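Local atomic coordinates of protein argonaute (Aquifex aeolicus, PDB entry 1YVU), a protein that uses short single-stranded DNA guides to bind complementary RNA targets and cleave them with the help of divalent metal ions. Residues A[505-519]-A[531-544]. Residues are numbered along the deposited sequence; the frame is centred on the assembly and turned at random.
Sequences RITRDGKTVNAVAFT and YYLTSYPAFGEKLT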
ATOM      1  N   ARG A 505       6.657  11.772  -0.719  1.00 47.58           N
ATOM      2  CA  ARG A 505       7.793  12.559  -1.187  1.00 51.30           C
ATOM      3  C   ARG A 505       8.398  12.130  -2.522  1.00 46.24           C
ATOM      4  O   ARG A 505       8.185  11.007  -2.985  1.00 44.93           O
ATOM      5  CB  ARG A 505       8.908  12.499  -0.120  1.00 61.54           C
ATOM      6  CG  ARG A 505       8.501  12.923   1.301  1.00 61.35           C
ATOM      7  CD  ARG A 505       9.098  12.002   2.350  1.00 63.12           C
ATOM      8  NE  ARG A 505       8.624  12.315   3.696  1.00 73.21           N
ATOM      9  CZ  ARG A 505       9.368  12.879   4.647  1.00 73.91           C
ATOM     10  NH1 ARG A 505      10.644  13.205   4.412  1.00 71.23           N
ATOM     11  NH2 ARG A 505       8.826  13.116   5.839  1.00 75.51           N
ATOM     12  N   ILE A 506       9.099  13.052  -3.171  1.00 45.14           N
ATOM     13  CA  ILE A 506       9.783  12.672  -4.389  1.00 50.18           C
ATOM     14  C   ILE A 506      11.272  12.581  -4.057  1.00 58.65           C
ATOM     15  O   ILE A 506      11.876  13.499  -3.482  1.00 47.74           O
ATOM     16  CB  ILE A 506       9.419  13.526  -5.646  1.00 47.74           C
ATOM     17  CG1 ILE A 506       8.117  12.968  -6.249  1.00 50.72           C
ATOM     18  CG2 ILE A 506      10.497  13.405  -6.734  1.00 52.21           C
ATOM     19  CD1 ILE A 506       7.588  13.687  -7.468  1.00 50.74           C
ATOM     20  N   THR A 507      11.777  11.372  -4.301  1.00 62.15           N
ATOM     21  CA  THR A 507      13.159  11.000  -4.064  1.00 69.18           C
ATOM     22  C   THR A 507      14.015  11.240  -5.318  1.00 77.04           C
ATOM     23  O   THR A 507      13.692  10.797  -6.443  1.00 77.64           O
ATOM     24  CB  THR A 507      13.256   9.498  -3.664  1.00 66.87           C
ATOM     25  OG1 THR A 507      12.183   9.145  -2.782  1.00 65.93           O
ATOM     26  CG2 THR A 507      14.588   9.215  -2.967  1.00 70.32           C
ATOM     27  N   ARG A 508      15.062  12.041  -5.111  1.00 81.32           N
ATOM     28  CA  ARG A 508      16.046  12.359  -6.144  1.00 86.18           C
ATOM     29  C   ARG A 508      17.410  12.310  -5.486  1.00 89.74           C
ATOM     30  O   ARG A 508      17.815  13.236  -4.774  1.00 93.78           O
ATOM     31  CB  ARG A 508      15.805  13.717  -6.786  1.00 85.64           C
ATOM     32  CG  ARG A 508      14.910  13.680  -7.997  1.00 86.62           C
ATOM     33  CD  ARG A 508      15.059  14.965  -8.762  1.00 91.97           C
ATOM     34  NE  ARG A 508      13.858  15.264  -9.530  1.00 99.57           N
ATOM     35  CZ  ARG A 508      13.554  16.456 -10.034  1.00 96.62           C
ATOM     36  NH1 ARG A 508      14.368  17.499  -9.870  1.00 94.80           N
ATOM     37  NH2 ARG A 508      12.400  16.607 -10.668  1.00 98.28           N
ATOM     38  N   ASP A 509      18.083  11.176  -5.714  1.00 93.62           N
ATOM     39  CA  ASP A 509      19.417  10.824  -5.187  1.00 95.93           C
ATOM     40  C   ASP A 509      19.397  10.423  -3.707  1.00102.28           C
ATOM     41  O   ASP A 509      19.262   9.224  -3.394  1.00 97.47           O
ATOM     42  CB  ASP A 509      20.480  11.912  -5.446  1.00 98.96           C
ATOM     43  CG  ASP A 509      20.918  12.000  -6.904  1.00 98.02           C
ATOM     44  OD1 ASP A 509      20.094  11.704  -7.799  1.00101.26           O
ATOM     45  OD2 ASP A 509      22.083  12.372  -7.155  1.00 99.62           O
ATOM     46  N   GLY A 510      19.464  11.420  -2.824  1.00 99.45           N
ATOM     47  CA  GLY A 510      19.498  11.158  -1.394  1.00100.32           C
ATOM     48  C   GLY A 510      18.552  11.933  -0.501  1.00100.49           C
ATOM     49  O   GLY A 510      17.810  11.298   0.255  1.00 99.77           O
ATOM     50  N   LYS A 511      18.623  13.273  -0.530  1.00 99.63           N
ATOM     51  CA  LYS A 511      17.752  14.132   0.290  1.00 95.75           C
ATOM     52  C   LYS A 511      16.515  14.687  -0.451  1.00 95.70           C
ATOM     53  O   LYS A 511      16.588  15.052  -1.634  1.00 94.15           O
ATOM     54  CB  LYS A 511      18.572  15.216   1.026  1.00102.61           C
ATOM     55  CG  LYS A 511      19.218  14.689   2.337  1.00103.87           C
ATOM     56  CD  LYS A 511      20.724  15.004   2.465  1.00105.79           C
ATOM     57  CE  LYS A 511      21.400  14.184   3.589  1.00105.34           C
ATOM     58  NZ  LYS A 511      22.873  14.448   3.684  1.00 99.16           N
ATOM     59  N   THR A 512      15.377  14.671   0.259  1.00 92.64           N
ATOM     60  CA  THR A 512      14.049  15.078  -0.235  1.00 86.35           C
ATOM     61  C   THR A 512      13.890  16.431  -0.930  1.00 81.33           C
ATOM     62  O   THR A 512      14.100  17.502  -0.336  1.00 81.83           O
ATOM     63  CB  THR A 512      12.953  14.990   0.880  1.00 86.84           C
ATOM     64  OG1 THR A 512      13.111  13.796   1.657  1.00 85.72           O
ATOM     65  CG2 THR A 512      11.570  14.971   0.259  1.00 83.12           C
ATOM     66  N   VAL A 513      13.382  16.329  -2.159  1.00 79.20           N
ATOM     67  CA  VAL A 513      13.112  17.447  -3.050  1.00 71.59           C
ATOM     68  C   VAL A 513      11.680  17.983  -2.830  1.00 71.35           C
ATOM     69  O   VAL A 513      11.483  18.969  -2.112  1.00 64.93           O
ATOM     70  CB  VAL A 513      13.349  16.993  -4.518  1.00 78.46           C
ATOM     71  CG1 VAL A 513      12.970  18.091  -5.533  1.00 82.29           C
ATOM     72  CG2 VAL A 513      14.804  16.610  -4.683  1.00 77.69           C
ATOM     73  N   ASN A 514      10.697  17.333  -3.452  1.00 60.35           N
ATOM     74  CA  ASN A 514       9.304  17.733  -3.317  1.00 53.70           C
ATOM     75  C   ASN A 514       8.567  16.760  -2.382  1.00 47.30           C
ATOM     76  O   ASN A 514       8.952  15.585  -2.253  1.00 41.44           O
ATOM     77  CB  ASN A 514       8.641  17.818  -4.703  1.00 50.15           C
ATOM     78  CG  ASN A 514       7.277  18.537  -4.677  1.00 50.91           C
ATOM     79  OD1 ASN A 514       6.915  19.224  -3.706  1.00 38.31           O
ATOM     80  ND2 ASN A 514       6.521  18.383  -5.766  1.00 52.99           N
ATOM     81  N   ALA A 515       7.551  17.307  -1.706  1.00 44.72           N
ATOM     82  CA  ALA A 515       6.687  16.600  -0.751  1.00 39.58           C
ATOM     83  C   ALA A 515       5.308  17.237  -0.669  1.00 33.56           C
ATOM     84  O   ALA A 515       5.167  18.452  -0.729  1.00 33.83           O
ATOM     85  CB  ALA A 515       7.308  16.588   0.651  1.00 41.20           C
ATOM     86  N   VAL A 516       4.298  16.391  -0.535  1.00 31.51           N
ATOM     87  CA  VAL A 516       2.909  16.808  -0.415  1.00 26.71           C
ATOM     88  C   VAL A 516       2.326  16.097   0.816  1.00 29.29           C
ATOM     89  O   VAL A 516       2.533  14.881   0.994  1.00 21.48           O
ATOM     90  CB  VAL A 516       2.072  16.398  -1.686  1.00 30.42           C
ATOM     91  CG1 VAL A 516       0.608  16.771  -1.508  1.00 20.41           C
ATOM     92  CG2 VAL A 516       2.615  17.070  -2.955  1.00 25.08           C
ATOM     93  N   ALA A 517       1.585  16.856   1.635  1.00 17.72           N
ATOM     94  CA  ALA A 517       0.914  16.335   2.837  1.00 18.86           C
ATOM     95  C   ALA A 517      -0.579  16.515   2.714  1.00 24.55           C
ATOM     96  O   ALA A 517      -1.051  17.620   2.403  1.00 24.32           O
ATOM     97  CB  ALA A 517       1.387  17.061   4.099  1.00 13.76           C
ATOM     98  N   PHE A 518      -1.325  15.439   2.956  1.00 17.93           N
ATOM     99  CA  PHE A 518      -2.776  15.529   2.928  1.00 18.72           C
ATOM    100  C   PHE A 518      -3.436  15.076   4.238  1.00 22.38           C
ATOM    101  O   PHE A 518      -3.612  13.872   4.495  1.00 19.78           O
ATOM    102  CB  PHE A 518      -3.373  14.806   1.716  1.00 20.65           C
ATOM    103  CG  PHE A 518      -4.874  15.026   1.531  1.00 23.08           C
ATOM    104  CD1 PHE A 518      -5.449  16.311   1.680  1.00 18.68           C
ATOM    105  CD2 PHE A 518      -5.716  13.944   1.207  1.00 29.42           C
ATOM    106  CE1 PHE A 518      -6.818  16.531   1.514  1.00 17.79           C
ATOM    107  CE2 PHE A 518      -7.106  14.154   1.032  1.00 26.69           C
ATOM    108  CZ  PHE A 518      -7.646  15.469   1.193  1.00 24.29           C
ATOM    109  N   THR A 519      -3.907  16.075   4.983  1.00 17.72           N
ATOM    110  CA  THR A 519      -4.569  15.894   6.280  1.00 17.82           C
ATOM    111  C   THR A 519      -6.089  16.035   6.179  1.00 15.96           C
ATOM    112  O   THR A 519      -6.614  16.838   5.382  1.00 15.06           O
ATOM    113  CB  THR A 519      -3.965  16.866   7.334  1.00 15.01           C
ATOM    114  OG1 THR A 519      -2.548  16.628   7.410  1.00 11.46           O
ATOM    115  CG2 THR A 519      -4.575  16.670   8.727  1.00 13.10           C
ATOM    116  N   TYR A 531      -9.978  19.641   5.630  1.00 21.92           N
ATOM    117  CA  TYR A 531      -8.847  18.911   5.047  1.00 18.83           C
ATOM    118  C   TYR A 531      -7.770  19.943   4.793  1.00 23.28           C
ATOM    119  O   TYR A 531      -8.064  21.142   4.696  1.00 19.26           O
ATOM    120  CB  TYR A 531      -9.160  18.132   3.742  1.00 19.68           C
ATOM    121  CG  TYR A 531      -9.615  18.897   2.493  1.00 23.95           C
ATOM    122  CD1 TYR A 531      -8.721  19.682   1.711  1.00 24.18           C
ATOM    123  CD2 TYR A 531     -10.945  18.800   2.055  1.00 25.59           C
ATOM    124  CE1 TYR A 531      -9.156  20.358   0.519  1.00 28.93           C
ATOM    125  CE2 TYR A 531     -11.388  19.462   0.868  1.00 34.08           C
ATOM    126  CZ  TYR A 531     -10.496  20.236   0.108  1.00 30.40           C
ATOM    127  OH  TYR A 531     -10.966  20.837  -1.041  1.00 26.09           O
ATOM    128  N   TYR A 532      -6.541  19.481   4.624  1.00 22.23           N
ATOM    129  CA  TYR A 532      -5.443  20.387   4.333  1.00 22.77           C
ATOM    130  C   TYR A 532      -4.436  19.697   3.431  1.00 15.83           C
ATOM    131  O   TYR A 532      -3.794  18.698   3.789  1.00 16.13           O
ATOM    132  CB  TYR A 532      -4.804  20.942   5.610  1.00 20.44           C
ATOM    133  CG  TYR A 532      -3.891  22.135   5.403  1.00 17.49           C
ATOM    134  CD1 TYR A 532      -4.376  23.368   4.873  1.00 16.97           C
ATOM    135  CD2 TYR A 532      -2.527  22.045   5.740  1.00 17.95           C
ATOM    136  CE1 TYR A 532      -3.495  24.489   4.685  1.00 13.86           C
ATOM    137  CE2 TYR A 532      -1.648  23.149   5.557  1.00 14.07           C
ATOM    138  CZ  TYR A 532      -2.130  24.358   5.030  1.00 14.51           C
ATOM    139  OH  TYR A 532      -1.218  25.381   4.830  1.00 14.57           O
ATOM    140  N   LEU A 533      -4.334  20.250   2.237  1.00 16.66           N
ATOM    141  CA  LEU A 533      -3.453  19.733   1.223  1.00 21.52           C
ATOM    142  C   LEU A 533      -2.394  20.780   0.910  1.00 21.87           C
ATOM    143  O   LEU A 533      -2.733  21.870   0.464  1.00 24.07           O
ATOM    144  CB  LEU A 533      -4.306  19.403   0.009  1.00 18.47           C
ATOM    145  CG  LEU A 533      -3.744  18.768  -1.254  1.00 20.97           C
ATOM    146  CD1 LEU A 533      -2.911  17.547  -0.940  1.00 26.66           C
ATOM    147  CD2 LEU A 533      -4.913  18.396  -2.166  1.00 30.22           C
ATOM    148  N   THR A 534      -1.126  20.469   1.197  1.00 22.67           N
ATOM    149  CA  THR A 534      -0.035  21.399   0.944  1.00 23.51           C
ATOM    150  C   THR A 534       1.128  20.674   0.334  1.00 29.02           C
ATOM    151  O   THR A 534       1.430  19.538   0.712  1.00 27.85           O
ATOM    152  CB  THR A 534       0.558  21.986   2.240  1.00 21.20           C
ATOM    153  OG1 THR A 534      -0.471  22.187   3.196  1.00 21.83           O
ATOM    154  CG2 THR A 534       1.255  23.330   2.001  1.00 26.26           C
ATOM    155  N   SER A 535       1.801  21.377  -0.580  1.00 35.07           N
ATOM    156  CA  SER A 535       3.024  20.892  -1.209  1.00 37.26           C
ATOM    157  C   SER A 535       4.086  21.617  -0.388  1.00 36.97           C
ATOM    158  O   SER A 535       3.895  22.769   0.002  1.00 40.22           O
ATOM    159  CB  SER A 535       3.105  21.327  -2.666  1.00 37.01           C
ATOM    160  OG  SER A 535       3.948  20.475  -3.433  1.00 38.76           O
ATOM    161  N   TYR A 536       5.167  20.919  -0.062  1.00 40.22           N
ATOM    162  CA  TYR A 536       6.231  21.486   0.745  1.00 42.57           C
ATOM    163  C   TYR A 536       7.577  21.509   0.016  1.00 51.37           C
ATOM    164  O   TYR A 536       7.855  20.578  -0.764  1.00 50.25           O
ATOM    165  CB  TYR A 536       6.348  20.686   2.052  1.00 38.35           C
ATOM    166  CG  TYR A 536       5.271  20.949   3.078  1.00 30.13           C
ATOM    167  CD1 TYR A 536       4.236  20.020   3.294  1.00 25.06           C
ATOM    168  CD2 TYR A 536       5.279  22.141   3.840  1.00 25.99           C
ATOM    169  CE1 TYR A 536       3.235  20.274   4.239  1.00 29.48           C
ATOM    170  CE2 TYR A 536       4.285  22.414   4.789  1.00 22.45           C
ATOM    171  CZ  TYR A 536       3.273  21.482   4.986  1.00 38.65           C
ATOM    172  OH  TYR A 536       2.347  21.742   5.959  1.00 39.41           O
ATOM    173  N   PRO A 537       8.419  22.563   0.244  1.00 60.25           N
ATOM    174  CA  PRO A 537       9.765  22.737  -0.389  1.00 66.27           C
ATOM    175  C   PRO A 537      10.839  21.723   0.073  1.00 68.71           C
ATOM    176  O   PRO A 537      10.544  20.750   0.766  1.00 70.59           O
ATOM    177  CB  PRO A 537      10.156  24.166   0.032  1.00 68.49           C
ATOM    178  CG  PRO A 537       8.873  24.844   0.255  1.00 65.35           C
ATOM    179  CD  PRO A 537       8.059  23.802   0.969  1.00 60.89           C
ATOM    180  N   ALA A 538      12.101  21.997  -0.284  1.00 76.51           N
ATOM    181  CA  ALA A 538      13.214  21.112   0.081  1.00 76.15           C
ATOM    182  C   ALA A 538      14.079  21.498   1.281  1.00 79.69           C
ATOM    183  O   ALA A 538      14.955  22.364   1.171  1.00 80.78           O
ATOM    184  CB  ALA A 538      14.105  20.846  -1.158  1.00 74.38           C
ATOM    185  N   PHE A 539      13.764  20.918   2.445  1.00 79.57           N
ATOM    186  CA  PHE A 539      14.536  21.105   3.683  1.00 83.30           C
ATOM    187  C   PHE A 539      14.523  19.813   4.489  1.00 84.37           C
ATOM    188  O   PHE A 539      13.519  19.113   4.497  1.00 89.42           O
ATOM    189  CB  PHE A 539      14.125  22.307   4.561  1.00 81.16           C
ATOM    190  CG  PHE A 539      12.703  22.798   4.394  1.00 81.43           C
ATOM    191  CD1 PHE A 539      11.581  21.945   4.447  1.00 82.53           C
ATOM    192  CD2 PHE A 539      12.477  24.178   4.277  1.00 82.81           C
ATOM    193  CE1 PHE A 539      10.248  22.436   4.399  1.00 80.80           C
ATOM    194  CE2 PHE A 539      11.147  24.723   4.224  1.00 89.35           C
ATOM    195  CZ  PHE A 539      10.027  23.825   4.286  1.00 80.14           C
ATOM    196  N   GLY A 540      15.629  19.524   5.167  1.00 87.59           N
ATOM    197  CA  GLY A 540      15.781  18.294   5.943  1.00 86.98           C
ATOM    198  C   GLY A 540      14.692  17.847   6.910  1.00 90.13           C
ATOM    199  O   GLY A 540      13.759  17.140   6.518  1.00 88.78           O
ATOM    200  N   GLU A 541      14.826  18.256   8.171  1.00 91.54           N
ATOM    201  CA  GLU A 541      13.873  17.916   9.232  1.00 91.91           C
ATOM    202  C   GLU A 541      12.698  18.865   9.272  1.00 90.25           C
ATOM    203  O   GLU A 541      11.667  18.518   9.846  1.00 87.25           O
ATOM    204  CB  GLU A 541      14.494  18.052  10.612  1.00 95.33           C
ATOM    205  CG  GLU A 541      15.673  17.209  10.936  1.00101.99           C
ATOM    206  CD  GLU A 541      16.143  17.455  12.361  1.00102.20           C
ATOM    207  OE1 GLU A 541      16.039  18.601  12.844  1.00101.66           O
ATOM    208  OE2 GLU A 541      16.608  16.500  13.012  1.00103.22           O
ATOM    209  N   LYS A 542      12.907  20.094   8.781  1.00 86.29           N
ATOM    210  CA  LYS A 542      11.893  21.157   8.766  1.00 84.70           C
ATOM    211  C   LYS A 542      10.656  20.780   7.975  1.00 84.86           C
ATOM    212  O   LYS A 542       9.616  21.407   8.142  1.00 82.81           O
ATOM    213  CB  LYS A 542      12.469  22.476   8.217  1.00 84.23           C
ATOM    214  CG  LYS A 542      13.725  23.035   8.938  1.00 88.36           C
ATOM    215  CD  LYS A 542      14.082  24.417   8.354  1.00 88.20           C
ATOM    216  CE  LYS A 542      15.529  24.511   7.980  1.00 90.49           C
ATOM    217  NZ  LYS A 542      15.703  25.215   6.701  1.00 90.76           N
ATOM    218  N   LEU A 543      10.790  19.735   7.150  1.00 79.56           N
ATOM    219  CA  LEU A 543       9.719  19.169   6.326  1.00 78.02           C
ATOM    220  C   LEU A 543       8.671  18.498   7.206  1.00 73.77           C
ATOM    221  O   LEU A 543       7.596  19.054   7.457  1.00 81.41           O
ATOM    222  CB  LEU A 543      10.312  18.116   5.404  1.00 82.13           C
ATOM    223  CG  LEU A 543      10.377  18.322   3.900  1.00 90.50           C
ATOM    224  CD1 LEU A 543      10.706  16.970   3.348  1.00 88.80           C
ATOM    225  CD2 LEU A 543       9.087  18.803   3.323  1.00 83.10           C
ATOM    226  N   THR A 544       9.062  17.340   7.736  1.00 68.26           N
ATOM    227  CA  THR A 544       8.280  16.501   8.629  1.00 61.62           C
ATOM    228  C   THR A 544       7.635  17.335   9.733  1.00 57.34           C
ATOM    229  O   THR A 544       6.416  17.320   9.885  1.00 58.34           O
ATOM    230  CB  THR A 544       9.212  15.455   9.232  1.00 59.84           C
ATOM    231  OG1 THR A 544       9.997  14.871   8.185  1.00 64.30           O
ATOM    232  CG2 THR A 544       8.436  14.378   9.909  1.00 62.94           C
TER
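Phe-518 and Tyr-531 meet through unlike first torsions: Phe-518 swings its ring out with CG opposite the backbone N (chi1 -172°), while CG of Tyr-531 sits between its own N and carbonyl carbon (chi1 62°). The edge of the phenylalanine is thereby presented to the face of the tyrosine in an offset edge-to-face pair, centroids 5.8 Å apart. Leu-533 packs beside the Phe-518 ring, its CB against CD1 of that ring and its own CD1 3.6 Å from CG1 of Val-516. On the other face of the strands Ala-517 sets its CB at the edge of the Tyr-536 ring, near CE1. Backbone hydrogen bonds tie the antiparallel hairpin, two each at Ala-517 with Thr-534 and Thr-519 with Tyr-532; of the pair between Ala-515 and Tyr-536, the one from Ala-515 N to Tyr-536 O is weak. From the start of the helix that follows, Leu-543 rests CD1 on CG2 of Thr-512 and CD2 on CB of Ala-515. Arg-505 brings NH2 to OG1 of Thr-544 at 3.2 Å, nearly straight and in the guanidinium plane. An alanine in place of Arg-505 would remove that donor and is likely to leave the Thr-544 hydroxyl without this partner and CD1 of Leu-543 less covered. The hairpin belongs to the RNase H fold of the PIWI domain: strand 515-522 pairs with strand 497-505, which carries the calcium ligand Asp-502, and strand 528-536 pairs with strand 697-700. Helix 682-690 packs on Val-516 and Phe-518, and helix 542-557 on Thr-519, Tyr-532 and Tyr-536.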